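Local coordinates for variant surface glycoprotein MITAT 1.1 (Trypanosoma brucei brucei, PDB 5LY9) that forms the antigenically variable coat on the surface of the parasite, by which the trypanosome evades the host immune response, at residues A[18-23]-A[251-256]; A[106-111]-A[211-216]. All blocks are in the same frame, centred on the assembly; numbering follows the deposited sequence.

Overall arrangement
Both contacts belong to the N-terminal, A-type domain of the surface glycoprotein, and their centres lie 19 Å apart. Contact 1, at about 8 Å from the centre of the chain, ties helix 8-21 to helix 244-254 through one buried salt bridge; contact 2, at about 26 Å, packs helix 62-114 against strand 211-213 and its turn through apolar groups. In sequence, contact 2 is nested within the loop that contact 1 closes. The two touch directly: Thr18 OG1 lies 2.6 Å from Asp106 OD1, a probable hydrogen bond between helices 8-21 and 62-114. Contact 2 also reaches the second subunit, whereas no other protein chain of the assembly touches contact 1.

Contact 1 (A[18-23]-A[251-256]); sequences TTELSK and EARNRE
Glu20 and Arg253 carry the contact between 18-23 and 251-256, their side chains meeting at an oblique angle. Arg253 NH1 donates to Glu20 OE2 at 2.8 Å, a charged hydrogen bond bent to 145° at the proton. The oxygen sits at the edge of the guanidinium, slightly tilted from its plane, while the nitrogen approaches from above the carboxylate plane; the two flat groups are turned 50° apart. A single N-H to one oxygen therefore makes the bridge, without the paired, coplanar geometry of a bidentate one. Both residues set off from the backbone toward the other segment, and Arg253 makes the longer reach, stretched from CG to NE with CG anti to its own backbone N (chi1 -154°).

The loop around residues 158-162 positions both ends. Glu20 OE1 takes hydrogen bonds from the Thr158 hydroxyl, its strongest polar partner, and from Glu161 N, and OE2 also accepts from Leu162 N. Arg253 NH2 is bonded to Thr158 O, so Thr158 holds both partners, and these bonds link both helices to that loop. Ala157 and Val24 pack against the arginine. Each carboxylate oxygen thus has at least two partners, which should fix the rotation of the group and satisfies both oxygens in a buried place. Such a concentration of donors would be expected to keep Glu20 ionised, its charge balanced by Arg253.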
# COMPACT_ATOMS: atom_id res chain seq x y z
N THR A 18 6.70 -16.28 10.43
CA THR A 18 6.17 -16.25 9.08
C THR A 18 4.63 -16.26 9.07
O THR A 18 4.01 -15.55 8.27
CB THR A 18 6.84 -17.30 8.13
OG1 THR A 18 6.43 -17.01 6.80
CG2 THR A 18 6.37 -18.62 8.47
N THR A 19 4.01 -17.02 9.99
CA THR A 19 2.56 -17.00 10.17
C THR A 19 2.04 -15.58 10.51
O THR A 19 1.09 -15.12 9.91
CB THR A 19 2.16 -18.03 11.25
OG1 THR A 19 2.65 -19.35 10.84
CG2 THR A 19 0.69 -18.04 11.43
N GLU A 20 2.70 -14.92 11.42
CA GLU A 20 2.28 -13.58 11.80
C GLU A 20 2.43 -12.61 10.61
O GLU A 20 1.49 -11.85 10.28
CB GLU A 20 3.05 -13.05 13.01
CG GLU A 20 2.68 -11.60 13.38
CD GLU A 20 2.98 -11.26 14.82
OE1 GLU A 20 2.42 -11.96 15.75
OE2 GLU A 20 3.84 -10.35 14.99
N LEU A 21 3.59 -12.66 9.97
CA LEU A 21 3.91 -11.78 8.86
C LEU A 21 2.95 -11.93 7.70
O LEU A 21 2.69 -11.00 6.96
CB LEU A 21 5.36 -11.85 8.43
CG LEU A 21 6.49 -11.51 9.42
CD1 LEU A 21 7.82 -11.79 8.71
CD2 LEU A 21 6.38 -10.05 9.83
N SER A 22 2.37 -13.11 7.55
CA SER A 22 1.48 -13.43 6.45
C SER A 22 0.25 -12.51 6.43
O SER A 22 -0.27 -12.28 5.36
CB SER A 22 1.05 -14.92 6.53
OG SER A 22 0.11 -15.05 7.54
N LYS A 23 -0.13 -11.91 7.56
CA LYS A 23 -1.32 -11.06 7.63
C LYS A 23 -1.03 -9.59 7.59
O LYS A 23 -1.98 -8.81 7.54
CB LYS A 23 -2.19 -11.36 8.86
CG LYS A 23 -2.86 -12.71 8.82
CD LYS A 23 -3.97 -12.85 9.88
CE LYS A 23 -4.83 -14.07 9.59
NZ LYS A 23 -5.86 -14.10 10.69
N GLU A 251 10.95 -1.59 12.03
CA GLU A 251 10.74 -0.14 11.99
C GLU A 251 9.49 0.21 11.19
O GLU A 251 8.67 1.02 11.65
CB GLU A 251 11.94 0.55 11.40
CG GLU A 251 11.78 2.05 11.36
CD GLU A 251 13.05 2.79 10.99
OE1 GLU A 251 13.91 2.96 11.92
OE2 GLU A 251 13.19 3.13 9.81
N ALA A 252 9.27 -0.44 10.04
CA ALA A 252 8.09 -0.11 9.27
C ALA A 252 6.83 -0.47 10.04
O ALA A 252 5.84 0.24 9.99
CB ALA A 252 8.11 -0.85 7.95
N ARG A 253 6.86 -1.59 10.75
CA ARG A 253 5.68 -1.92 11.51
C ARG A 253 5.39 -0.87 12.58
O ARG A 253 4.24 -0.44 12.77
CB ARG A 253 5.79 -3.34 12.11
CG ARG A 253 4.39 -3.92 12.35
CD ARG A 253 4.38 -5.26 12.95
NE ARG A 253 3.07 -5.89 12.75
CZ ARG A 253 2.72 -7.04 13.30
NH1 ARG A 253 3.57 -7.71 14.15
NH2 ARG A 253 1.52 -7.58 12.95
N ASN A 254 6.44 -0.44 13.26
CA ASN A 254 6.25 0.57 14.30
C ASN A 254 5.76 1.87 13.73
O ASN A 254 5.04 2.62 14.46
CB ASN A 254 7.55 0.81 15.02
CG ASN A 254 7.83 -0.21 16.04
OD1 ASN A 254 6.89 -0.86 16.54
ND2 ASN A 254 9.11 -0.38 16.38
N ARG A 255 6.12 2.19 12.49
CA ARG A 255 5.74 3.49 11.87
C ARG A 255 4.47 3.52 11.05
O ARG A 255 4.15 4.57 10.43
CB ARG A 255 6.93 4.08 11.07
CG ARG A 255 7.98 4.36 12.12
CD ARG A 255 9.28 4.88 11.65
NE ARG A 255 10.17 5.04 12.82
CZ ARG A 255 11.34 5.66 12.77
NH1 ARG A 255 11.76 6.24 11.65
NH2 ARG A 255 12.08 5.72 13.86
N GLU A 256 3.65 2.47 11.15
CA GLU A 256 2.42 2.39 10.37
C GLU A 256 1.50 3.53 10.78
O GLU A 256 1.21 3.76 11.99
CB GLU A 256 1.68 1.11 10.66
CG GLU A 256 2.40 -0.10 10.12
CD GLU A 256 1.89 -1.44 10.64
OE1 GLU A 256 1.19 -1.44 11.63
OE2 GLU A 256 2.25 -2.50 10.04

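Contact 2 (A[106-111]-A[211-216]); sequences DEFLNL and AKVLAG
Helix 62-114 faces the end of strand 211-213 with Phe108 and Leu214 nearest in register, their CA atoms 6.2 Å apart, at the point where the strand gives way to a turn with positive phi at Leu214 (53°). Phe108 carries the helix side of the contact. Its CG stands anti to the backbone N (chi1 -161°), which carries the ring out to Val213 and Leu214, both on the same side of its plane. Val213 CG2 lies over that face, offset toward the rim, in a CH-pi contact 4.0 Å from the ring centroid; its nearest ring atom is Phe108 CZ at 3.7 Å. Val213 CB adds a second touch, 3.8 Å from Phe108 CE1. Leu214 comes in obliquely nearer the root of the ring, the two side chains crossing at about a right angle. Its CG is 3.7 Å from Phe108 CD2, and its CD2 branch rests 3.7 Å from Phe108 CB. All three side chains are buried, and no hydrogen bond joins the two segments.

Leu192 also packs on Phe108, and Leu214 reaches on to Leu14 of helix 8-21, while Val213 touches Met218 and Ile220 of the adjoining antiparallel strand. Glu107 of the second subunit packs against Phe108 and bonds to Leu214 N. Strand 211-213, at the edge of its sheet within this chain, thus packs on its own helix 62-114 and also meets the second subunit, where Ala211 touches Ser114 of that subunit.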
# COMPACT_ATOMS: atom_id res chain seq x y z
N ASP A 106 10.71 -17.95 4.24
CA ASP A 106 10.03 -19.11 3.66
C ASP A 106 11.00 -19.90 2.75
O ASP A 106 10.99 -21.14 2.69
CB ASP A 106 8.76 -18.67 2.91
CG ASP A 106 7.63 -18.23 3.82
OD1 ASP A 106 7.79 -18.32 5.07
OD2 ASP A 106 6.56 -17.82 3.25
N GLU A 107 11.80 -19.17 1.99
CA GLU A 107 12.74 -19.83 1.05
C GLU A 107 13.75 -20.65 1.86
O GLU A 107 14.08 -21.82 1.51
CB GLU A 107 13.38 -18.81 0.13
CG GLU A 107 14.40 -19.34 -0.87
CD GLU A 107 13.81 -20.21 -1.97
OE1 GLU A 107 12.58 -20.00 -2.28
OE2 GLU A 107 14.63 -21.01 -2.57
N PHE A 108 14.31 -20.07 2.91
CA PHE A 108 15.36 -20.79 3.68
C PHE A 108 14.73 -21.98 4.42
O PHE A 108 15.31 -23.08 4.45
CB PHE A 108 16.20 -19.91 4.56
CG PHE A 108 17.47 -20.54 4.95
CD1 PHE A 108 18.54 -20.61 4.01
CD2 PHE A 108 17.59 -21.20 6.14
CE1 PHE A 108 19.70 -21.23 4.34
CE2 PHE A 108 18.78 -21.83 6.47
CZ PHE A 108 19.79 -21.88 5.59
N LEU A 109 13.59 -21.76 5.09
CA LEU A 109 12.93 -22.88 5.76
C LEU A 109 12.57 -24.00 4.78
O LEU A 109 12.74 -25.18 5.11
CB LEU A 109 11.66 -22.47 6.53
CG LEU A 109 11.83 -21.66 7.82
CD1 LEU A 109 10.48 -21.25 8.32
CD2 LEU A 109 12.55 -22.39 8.93
N ASN A 110 12.05 -23.64 3.61
CA ASN A 110 11.74 -24.61 2.59
C ASN A 110 13.00 -25.40 2.20
O ASN A 110 12.92 -26.65 2.00
CB ASN A 110 11.14 -23.95 1.35
CG ASN A 110 10.84 -24.95 0.23
OD1 ASN A 110 9.87 -25.69 0.32
ND2 ASN A 110 11.69 -25.01 -0.76
N LEU A 111 14.15 -24.70 2.06
CA LEU A 111 15.34 -25.40 1.62
C LEU A 111 15.75 -26.41 2.73
O LEU A 111 16.02 -27.56 2.43
CB LEU A 111 16.49 -24.40 1.37
CG LEU A 111 17.83 -25.06 1.10
CD1 LEU A 111 17.77 -25.93 -0.17
CD2 LEU A 111 18.89 -24.03 0.98
N ALA A 211 28.96 -17.62 6.14
CA ALA A 211 27.82 -17.26 5.27
C ALA A 211 26.70 -16.73 6.14
O ALA A 211 26.47 -17.26 7.22
CB ALA A 211 27.33 -18.45 4.46
N LYS A 212 26.04 -15.64 5.68
CA LYS A 212 24.90 -15.07 6.34
C LYS A 212 23.67 -15.48 5.58
O LYS A 212 23.54 -15.17 4.36
CB LYS A 212 25.02 -13.54 6.37
CG LYS A 212 26.33 -13.02 6.88
CD LYS A 212 26.60 -13.50 8.30
CE LYS A 212 26.30 -12.42 9.32
NZ LYS A 212 25.16 -11.52 8.86
N VAL A 213 22.74 -16.13 6.26
CA VAL A 213 21.50 -16.63 5.64
C VAL A 213 20.32 -16.15 6.49
O VAL A 213 20.49 -15.47 7.49
CB VAL A 213 21.53 -18.14 5.43
CG1 VAL A 213 22.69 -18.52 4.52
CG2 VAL A 213 21.59 -18.90 6.76
N LEU A 214 19.11 -16.50 6.07
CA LEU A 214 17.89 -16.01 6.72
C LEU A 214 17.95 -14.48 6.81
O LEU A 214 17.72 -13.88 7.91
CB LEU A 214 17.65 -16.69 8.07
CG LEU A 214 17.00 -18.09 7.97
CD1 LEU A 214 17.28 -18.93 9.18
CD2 LEU A 214 15.50 -18.03 7.70
N ALA A 215 18.35 -13.84 5.70
CA ALA A 215 18.48 -12.36 5.64
C ALA A 215 19.30 -11.76 6.78
O ALA A 215 19.04 -10.68 7.28
CB ALA A 215 17.09 -11.75 5.55
N GLY A 216 20.36 -12.46 7.14
CA GLY A 216 21.30 -11.97 8.15
C GLY A 216 21.11 -12.51 9.56
O GLY A 216 21.91 -12.24 10.44